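Side-chain contacts in dTDP-4-amino-4,6-dideoxyglucose formyltransferase (Shewanella sp. FDAARGOS_354, PDB 6V2T), which probably transfers a formyl group from a folate cofactor to the sugar amino group of dTDP-4-amino-4,6-dideoxyglucose, a reaction linked to O-antigen lipopolysaccharide: residues B[234-239]-B[259-264]; B[164-169]-B[175-180]. All coordinates share one frame; numbering follows the deposited sequence. Where two conformers were deposited one is given.

Interaction 1. Residues B[234-239]-B[259-264]. With NA (sodium ion), chain J; PO4 (phosphate ion), chain F; EDO (1,2-ethanediol), chain I.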
loop_
_atom_site.group_PDB
_atom_site.type_symbol
_atom_site.label_atom_id
_atom_site.label_comp_id
_atom_site.label_asym_id
_atom_site.label_seq_id
_atom_site.Cartn_x
_atom_site.Cartn_y
_atom_site.Cartn_z
ATOM N N ASP B 234 -3.187 -0.746 13.455
ATOM C CA ASP B 234 -4.639 -1.045 13.430
ATOM C C ASP B 234 -5.401 0.160 12.873
ATOM O O ASP B 234 -6.265 -0.035 11.991
ATOM C CB ASP B 234 -5.132 -1.466 14.819
ATOM C CG ASP B 234 -4.809 -2.904 15.152
ATOM O OD1 ASP B 234 -4.229 -3.599 14.288
ATOM O OD2 ASP B 234 -5.218 -3.355 16.245
ATOM N N LEU B 235 -5.073 1.364 13.304
ATOM C CA LEU B 235 -5.708 2.606 12.788
ATOM C C LEU B 235 -5.445 2.746 11.281
ATOM O O LEU B 235 -6.428 3.044 10.520
ATOM C CB LEU B 235 -5.124 3.805 13.535
ATOM C CG LEU B 235 -5.496 5.187 13.003
ATOM C CD1 LEU B 235 -6.995 5.362 13.032
ATOM C CD2 LEU B 235 -4.807 6.290 13.825
ATOM N N LEU B 236 -4.178 2.625 10.860
ATOM C CA LEU B 236 -3.808 2.859 9.427
ATOM C C LEU B 236 -4.394 1.735 8.546
ATOM O O LEU B 236 -4.887 2.050 7.457
ATOM C CB LEU B 236 -2.289 2.965 9.290
ATOM C CG LEU B 236 -1.648 4.142 10.017
ATOM C CD1 LEU B 236 -0.137 4.099 9.858
ATOM C CD2 LEU B 236 -2.212 5.477 9.540
ATOM N N ARG B 237 -4.397 0.479 8.999
ATOM C CA ARG B 237 -5.029 -0.615 8.201
ATOM C C ARG B 237 -6.546 -0.420 8.118
ATOM O O ARG B 237 -7.103 -0.646 6.995
ATOM C CB ARG B 237 -4.576 -2.007 8.661
ATOM C CG ARG B 237 -5.292 -2.570 9.878
ATOM C CD ARG B 237 -4.548 -3.834 10.300
ATOM N NE ARG B 237 -4.960 -4.296 11.611
ATOM C CZ ARG B 237 -5.963 -5.124 11.879
ATOM N NH1 ARG B 237 -6.739 -5.632 10.928
ATOM N NH2 ARG B 237 -6.191 -5.438 13.140
ATOM N N ALA B 238 -7.195 0.095 9.182
ATOM C CA ALA B 238 -8.644 0.379 9.216
ATOM C C ALA B 238 -8.979 1.434 8.154
ATOM O O ALA B 238 -10.068 1.383 7.602
ATOM C CB ALA B 238 -9.078 0.887 10.574
ATOM N N LEU B 239 -8.067 2.377 7.934
ATOM C CA LEU B 239 -8.265 3.577 7.074
ATOM C C LEU B 239 -7.699 3.328 5.660
ATOM O O LEU B 239 -7.764 4.236 4.812
ATOM C CB LEU B 239 -7.598 4.757 7.768
ATOM C CG LEU B 239 -8.321 5.230 9.032
ATOM C CD1 LEU B 239 -7.620 6.438 9.642
ATOM C CD2 LEU B 239 -9.791 5.550 8.782
ATOM N N ILE B 259 -1.719 8.655 3.986
ATOM C CA ILE B 259 -1.036 7.429 4.462
ATOM C C ILE B 259 -1.933 6.229 4.179
ATOM O O ILE B 259 -3.096 6.264 4.585
ATOM C CB ILE B 259 -0.712 7.562 5.960
ATOM C CG1 ILE B 259 0.168 8.781 6.231
ATOM C CG2 ILE B 259 -0.075 6.288 6.485
ATOM C CD1 ILE B 259 1.587 8.643 5.708
ATOM N N ARG B 260 -1.369 5.186 3.568
ATOM C CA ARG B 260 -2.036 3.891 3.315
ATOM C C ARG B 260 -1.072 2.826 3.827
ATOM O O ARG B 260 0.166 3.057 3.767
ATOM C CB ARG B 260 -2.370 3.698 1.835
ATOM C CG ARG B 260 -3.383 4.692 1.283
ATOM C CD ARG B 260 -3.536 4.687 -0.245
ATOM N NE ARG B 260 -4.422 5.788 -0.644
ATOM C CZ ARG B 260 -4.026 7.040 -0.989
ATOM N NH1 ARG B 260 -4.928 7.950 -1.304
ATOM N NH2 ARG B 260 -2.744 7.398 -1.038
ATOM N N LEU B 261 -1.618 1.714 4.289
ATOM C CA LEU B 261 -0.824 0.570 4.814
ATOM C C LEU B 261 -1.392 -0.710 4.225
ATOM O O LEU B 261 -2.629 -0.815 4.085
ATOM C CB LEU B 261 -0.906 0.575 6.346
ATOM C CG LEU B 261 -0.060 -0.470 7.080
ATOM C CD1 LEU B 261 0.609 0.145 8.290
ATOM C CD2 LEU B 261 -0.911 -1.655 7.505
ATOM N N SER B 262 -0.532 -1.654 3.882
ATOM C CA SER B 262 -0.944 -3.025 3.500
ATOM C C SER B 262 -0.385 -3.993 4.539
ATOM O O SER B 262 0.689 -3.704 5.088
ATOM C CB SER B 262 -0.414 -3.392 2.143
ATOM O OG SER B 262 0.997 -3.286 2.164
ATOM N N ALA B 263 -1.044 -5.134 4.701
ATOM C CA ALA B 263 -0.652 -6.230 5.617
ATOM C C ALA B 263 -0.879 -7.535 4.863
ATOM O O ALA B 263 -1.961 -7.704 4.264
ATOM C CB ALA B 263 -1.443 -6.166 6.878
ATOM N N GLU B 264 0.145 -8.361 4.774
ATOM C CA GLU B 264 0.103 -9.556 3.905
ATOM C C GLU B 264 0.542 -10.729 4.763
ATOM O O GLU B 264 1.680 -10.699 5.266
ATOM C CB GLU B 264 0.982 -9.349 2.665
ATOM C CG GLU B 264 0.949 -10.516 1.691
ATOM C CD GLU B 264 2.177 -10.705 0.792
ATOM O OE1 GLU B 264 2.337 -11.820 0.238
ATOM O OE2 GLU B 264 2.967 -9.747 0.622
HETATM NA NA NA J . -4.231 -7.521 4.314
HETATM P P PO4 F . 0.605 0.430 0.332
HETATM O O1 PO4 F . 0.041 1.856 0.167
HETATM O O2 PO4 F . -0.456 -0.569 -0.156
HETATM O O3 PO4 F . 1.902 0.259 -0.483
HETATM O O4 PO4 F . 0.925 0.168 1.793
HETATM C C1 EDO I . -8.231 -8.205 14.369
HETATM O O1 EDO I . -8.456 -6.828 14.075
HETATM C C2 EDO I . -8.383 -8.399 15.822
HETATM O O2 EDO I . -7.617 -7.424 16.540
HETATM O O HOH W 1 -5.782 6.000 4.018
HETATM O O HOH W 2 -3.476 -5.711 2.859
HETATM O O HOH W 3 -4.712 -9.460 3.275
#
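L236 points from the helix toward the strand and meets two residues there with different parts of its side chain. Its branched end lies obliquely over I259, with CD2 3.8 Å from I259 CG2, while its CB sits 4.0 Å from L261 CB. L261 CG is anti to its own backbone N (chi1 -175°), and from there CD2 comes within 3.9 Å of R237 CB; L261 thus touches two successive helix residues. The helix end 234-238 runs almost at right angles across strand 259-264, their axes 7.1 Å apart, in the C-terminal region assigned to N-formyltransferase dimerization. The strand's own edge pairs antiparallel with a strand of the second subunit, so this helix packs on a sheet that continues through the dimer interface. From CG to NE the chain of R237 is extended and leads away from the strand. NE and NH2 both donate to D234 OD1 in a side-on salt bridge, each at 2.9 Å and from the same face of the carboxylate, while NH1 goes to D169 O; K138 is a second partner of D234, through OD2. At the C-terminal end of segment 234-239, water 1 donates to L239 O and I259 O, 2.8 Å from each.

Interaction 2. Residues B[164-169]-B[175-180]. With NA (sodium ion), chain J; 0FX (dTDP-4-amino-4,6-dideoxyglucose), chain G; EDO (1,2-ethanediol), chain I.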
loop_
_atom_site.group_PDB
_atom_site.type_symbol
_atom_site.label_atom_id
_atom_site.label_comp_id
_atom_site.label_asym_id
_atom_site.label_seq_id
_atom_site.Cartn_x
_atom_site.Cartn_y
_atom_site.Cartn_z
ATOM N N PRO B 164 -15.381 -12.894 10.159
ATOM C CA PRO B 164 -14.189 -12.722 10.975
ATOM C C PRO B 164 -13.386 -11.524 10.457
ATOM O O PRO B 164 -13.512 -11.176 9.284
ATOM C CB PRO B 164 -13.433 -14.050 10.784
ATOM C CG PRO B 164 -13.847 -14.508 9.399
ATOM C CD PRO B 164 -15.285 -14.045 9.245
ATOM N N ILE B 165 -12.677 -10.879 11.371
ATOM C CA ILE B 165 -11.607 -9.889 11.080
ATOM C C ILE B 165 -10.269 -10.476 11.517
ATOM O O ILE B 165 -10.149 -10.856 12.693
ATOM C CB ILE B 165 -11.875 -8.565 11.787
ATOM C CG1 ILE B 165 -13.239 -8.006 11.387
ATOM C CG2 ILE B 165 -10.750 -7.573 11.479
ATOM C CD1 ILE B 165 -13.527 -6.672 11.991
ATOM N N PHE B 166 -9.284 -10.448 10.627
ATOM C CA PHE B 166 -7.908 -10.901 10.930
ATOM C C PHE B 166 -7.011 -9.694 11.213
ATOM O O PHE B 166 -7.336 -8.561 10.751
ATOM C CB PHE B 166 -7.440 -11.802 9.794
ATOM C CG PHE B 166 -8.396 -12.922 9.461
ATOM C CD1 PHE B 166 -8.640 -13.938 10.373
ATOM C CD2 PHE B 166 -9.054 -12.965 8.248
ATOM C CE1 PHE B 166 -9.509 -14.979 10.075
ATOM C CE2 PHE B 166 -9.933 -14.000 7.953
ATOM C CZ PHE B 166 -10.163 -15.005 8.863
ATOM N N GLU B 167 -5.921 -9.938 11.956
ATOM C CA GLU B 167 -4.823 -8.987 12.287
ATOM C C GLU B 167 -4.330 -8.270 11.024
ATOM O O GLU B 167 -3.919 -7.123 11.109
ATOM C CB GLU B 167 -3.632 -9.764 12.867
ATOM C CG GLU B 167 -3.480 -9.677 14.381
ATOM C CD GLU B 167 -4.511 -8.866 15.144
ATOM O OE1 GLU B 167 -4.341 -7.635 15.232
ATOM O OE2 GLU B 167 -5.450 -9.469 15.699
ATOM N N TRP B 168 -4.265 -9.013 9.918
ATOM C CA TRP B 168 -3.612 -8.556 8.658
ATOM C C TRP B 168 -4.657 -7.986 7.684
ATOM O O TRP B 168 -4.321 -7.812 6.515
ATOM C CB TRP B 168 -2.867 -9.704 7.986
ATOM C CG TRP B 168 -3.734 -10.884 7.683
ATOM C CD1 TRP B 168 -4.441 -11.156 6.547
ATOM C CD2 TRP B 168 -3.931 -12.005 8.551
ATOM N NE1 TRP B 168 -5.086 -12.361 6.662
ATOM C CE2 TRP B 168 -4.795 -12.898 7.885
ATOM C CE3 TRP B 168 -3.482 -12.313 9.835
ATOM C CZ2 TRP B 168 -5.220 -14.090 8.468
ATOM C CZ3 TRP B 168 -3.907 -13.495 10.408
ATOM C CH2 TRP B 168 -4.747 -14.372 9.731
ATOM N N ASP B 169 -5.869 -7.696 8.143
ATOM C CA ASP B 169 -6.946 -7.156 7.278
ATOM C C ASP B 169 -6.824 -5.634 7.219
ATOM O O ASP B 169 -6.702 -4.983 8.309
ATOM C CB ASP B 169 -8.332 -7.523 7.810
ATOM C CG ASP B 169 -8.833 -8.896 7.415
ATOM O OD1 ASP B 169 -8.339 -9.451 6.417
ATOM O OD2 ASP B 169 -9.776 -9.364 8.077
ATOM N N TYR B 175 -14.198 -5.577 3.932
ATOM C CA TYR B 175 -15.355 -5.171 3.116
ATOM C C TYR B 175 -15.664 -6.266 2.086
ATOM O O TYR B 175 -16.850 -6.621 1.932
ATOM C CB TYR B 175 -15.083 -3.859 2.396
ATOM C CG TYR B 175 -16.260 -3.353 1.623
ATOM C CD1 TYR B 175 -17.366 -2.833 2.280
ATOM C CD2 TYR B 175 -16.269 -3.376 0.239
ATOM C CE1 TYR B 175 -18.439 -2.322 1.579
ATOM C CE2 TYR B 175 -17.323 -2.843 -0.475
ATOM C CZ TYR B 175 -18.414 -2.322 0.197
ATOM O OH TYR B 175 -19.454 -1.818 -0.511
ATOM N N GLU B 176 -14.635 -6.798 1.432
ATOM C CA GLU B 176 -14.861 -7.827 0.395
ATOM C C GLU B 176 -15.461 -9.083 1.039
ATOM O O GLU B 176 -16.288 -9.703 0.404
ATOM C CB GLU B 176 -13.560 -8.113 -0.362
ATOM C CG GLU B 176 -13.192 -7.002 -1.318
ATOM C CD GLU B 176 -11.885 -7.157 -2.098
ATOM O OE1 GLU B 176 -11.017 -7.978 -1.729
ATOM O OE2 GLU B 176 -11.720 -6.396 -3.033
ATOM N N ARG B 177 -15.017 -9.453 2.238
ATOM C CA ARG B 177 -15.516 -10.648 2.952
ATOM C C ARG B 177 -16.983 -10.391 3.344
ATOM O O ARG B 177 -17.813 -11.282 3.180
ATOM C CB ARG B 177 -14.571 -10.930 4.113
ATOM C CG ARG B 177 -14.800 -12.249 4.827
ATOM C CD ARG B 177 -13.820 -12.491 5.957
ATOM N NE ARG B 177 -12.448 -12.334 5.520
ATOM C CZ ARG B 177 -11.525 -11.513 6.028
ATOM N NH1 ARG B 177 -11.758 -10.725 7.061
ATOM N NH2 ARG B 177 -10.343 -11.463 5.454
ATOM N N VAL B 178 -17.315 -9.171 3.751
ATOM C CA VAL B 178 -18.710 -8.765 4.066
ATOM C C VAL B 178 -19.551 -8.868 2.796
ATOM O O VAL B 178 -20.639 -9.499 2.873
ATOM C CB VAL B 178 -18.771 -7.365 4.701
ATOM C CG1 VAL B 178 -20.189 -6.838 4.780
ATOM C CG2 VAL B 178 -18.127 -7.383 6.070
ATOM N N GLN B 179 -19.042 -8.366 1.670
ATOM C CA GLN B 179 -19.787 -8.390 0.381
ATOM C C GLN B 179 -20.115 -9.844 0.031
ATOM O O GLN B 179 -21.259 -10.087 -0.420
ATOM C CB GLN B 179 -19.032 -7.741 -0.784
ATOM C CG GLN B 179 -18.891 -6.223 -0.711
ATOM C CD GLN B 179 -18.142 -5.681 -1.918
ATOM O OE1 GLN B 179 -16.936 -5.915 -2.122
ATOM N NE2 GLN B 179 -18.846 -4.913 -2.725
ATOM N N GLN B 180 -19.191 -10.780 0.268
ATOM C CA GLN B 180 -19.429 -12.221 -0.050
ATOM C C GLN B 180 -20.576 -12.761 0.820
ATOM O O GLN B 180 -21.441 -13.486 0.298
ATOM C CB GLN B 180 -18.179 -13.074 0.165
ATOM C CG GLN B 180 -18.349 -14.493 -0.365
ATOM C CD GLN B 180 -18.825 -14.536 -1.802
ATOM O OE1 GLN B 180 -18.172 -14.008 -2.710
ATOM N NE2 GLN B 180 -19.990 -15.135 -2.014
HETATM NA NA NA J . -4.231 -7.521 4.314
HETATM O O4P 0FX G . -20.886 0.298 1.013
HETATM P P2 0FX G . -21.258 1.235 -0.138
HETATM O O3P 0FX G . -22.244 0.628 -1.085
HETATM O O1G 0FX G . -21.975 2.410 0.618
HETATM C C1G 0FX G . -23.294 2.769 0.212
HETATM C C2G 0FX G . -23.286 4.283 0.154
HETATM O O2G 0FX G . -22.344 4.828 -0.789
HETATM C C3G 0FX G . -22.921 4.770 1.546
HETATM O O3G 0FX G . -23.024 6.202 1.519
HETATM C C4G 0FX G . -23.817 4.130 2.625
HETATM N N4A 0FX G . -23.252 4.418 3.947
HETATM C C5G 0FX G . -23.962 2.616 2.528
HETATM C C6G 0FX G . -25.052 2.104 3.492
HETATM O O5G 0FX G . -24.259 2.275 1.171
HETATM O OPP 0FX G . -20.130 1.793 -1.278
HETATM P P 0FX G . -19.176 2.901 -0.712
HETATM O O1P 0FX G . -19.748 4.157 -0.246
HETATM O O2P 0FX G . -18.265 3.290 -1.845
HETATM O O5 0FX G . -18.128 2.355 0.334
HETATM C C5 0FX G . -17.556 1.082 0.191
HETATM C C4 0FX G . -16.277 1.071 1.037
HETATM O O4 0FX G . -15.269 1.921 0.486
HETATM C C3 0FX G . -16.451 1.628 2.460
HETATM O O3 0FX G . -17.020 0.675 3.347
HETATM C C2 0FX G . -15.034 2.105 2.864
HETATM C C1 0FX G . -14.462 2.478 1.469
HETATM N N11 0FX G . -14.455 3.925 1.311
HETATM C C61 0FX G . -15.411 4.582 0.618
HETATM C C51 0FX G . -15.326 5.968 0.488
HETATM C C5A 0FX G . -16.403 6.727 -0.279
HETATM C C21 0FX G . -13.427 4.581 1.865
HETATM O O21 0FX G . -12.493 3.880 2.554
HETATM N N31 0FX G . -13.315 5.929 1.776
HETATM C C41 0FX G . -14.252 6.635 1.089
HETATM O O41 0FX G . -14.148 7.996 1.055
HETATM C C1 EDO I . -8.231 -8.205 14.369
HETATM O O1 EDO I . -8.456 -6.828 14.075
HETATM C C2 EDO I . -8.383 -8.399 15.822
HETATM O O2 EDO I . -7.617 -7.424 16.540
HETATM O O HOH W 3 -4.712 -9.460 3.275
HETATM O O HOH W 2 -3.476 -5.711 2.859
#
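R177 reaches from helix 171-194 into the loop before it and forms an end-on, two-pronged salt bridge with D169. NH1 lies 2.6 Å from D169 OD2 and NH2 3.0 Å from D169 OD1; both bonds are nearly straight and use the syn sides, with the two flat groups 26° apart. NH1 also donates, less straight, to P164 O at 2.9 Å. Over one face of the guanidinium stands F166, its CE2 3.5 Å from R177 CZ; the planes are inclined at 68°, the ring presenting its edge. The arginine leaves the helix extended, then bends at chi3 (-52°), its CD passing P164 CD at 3.9 Å. One step out, F166 N donates to D169 OD2 at 2.8 Å, from the carboxylate face opposite R177 NH1. This bond spans the type I turn F166-D169, which D169 N closes onto F166 O. W168 takes F166 CB over its ring and gives its carbonyl to the sodium ion. The loop follows strand 157-163, outermost in the chain's seven-stranded sheet, and leads into the helix whose Y175 lines the sugar-nucleotide pocket. With both carboxylate oxygens engaged by R177 and OD2 bonded twice, D169 is held against rotation and would probably stay ionised, tying turn to helix.

How the interactions relate
Interaction 2 lies in the formyl transferase region and interaction 1 in the C-terminal dimerization region, their centres about 13 Å apart. One direct tie is R237 of interaction 1, whose NH1 is 2.7 Å from O of D169, the residue whose side chain interaction 2 holds. A sodium ion makes a second tie: A263 O at 2.3 Å and W168 O at 2.2 Å bind it together with N173 and two waters. Y175, on the helix of interaction 2, touches the sugar nucleotide, its OH 3.0 Å from O4P of the ligand, whereas the R237 side chain stays about 12 Å from it; H241, F244 and N246 bring the C-terminal region into that pocket.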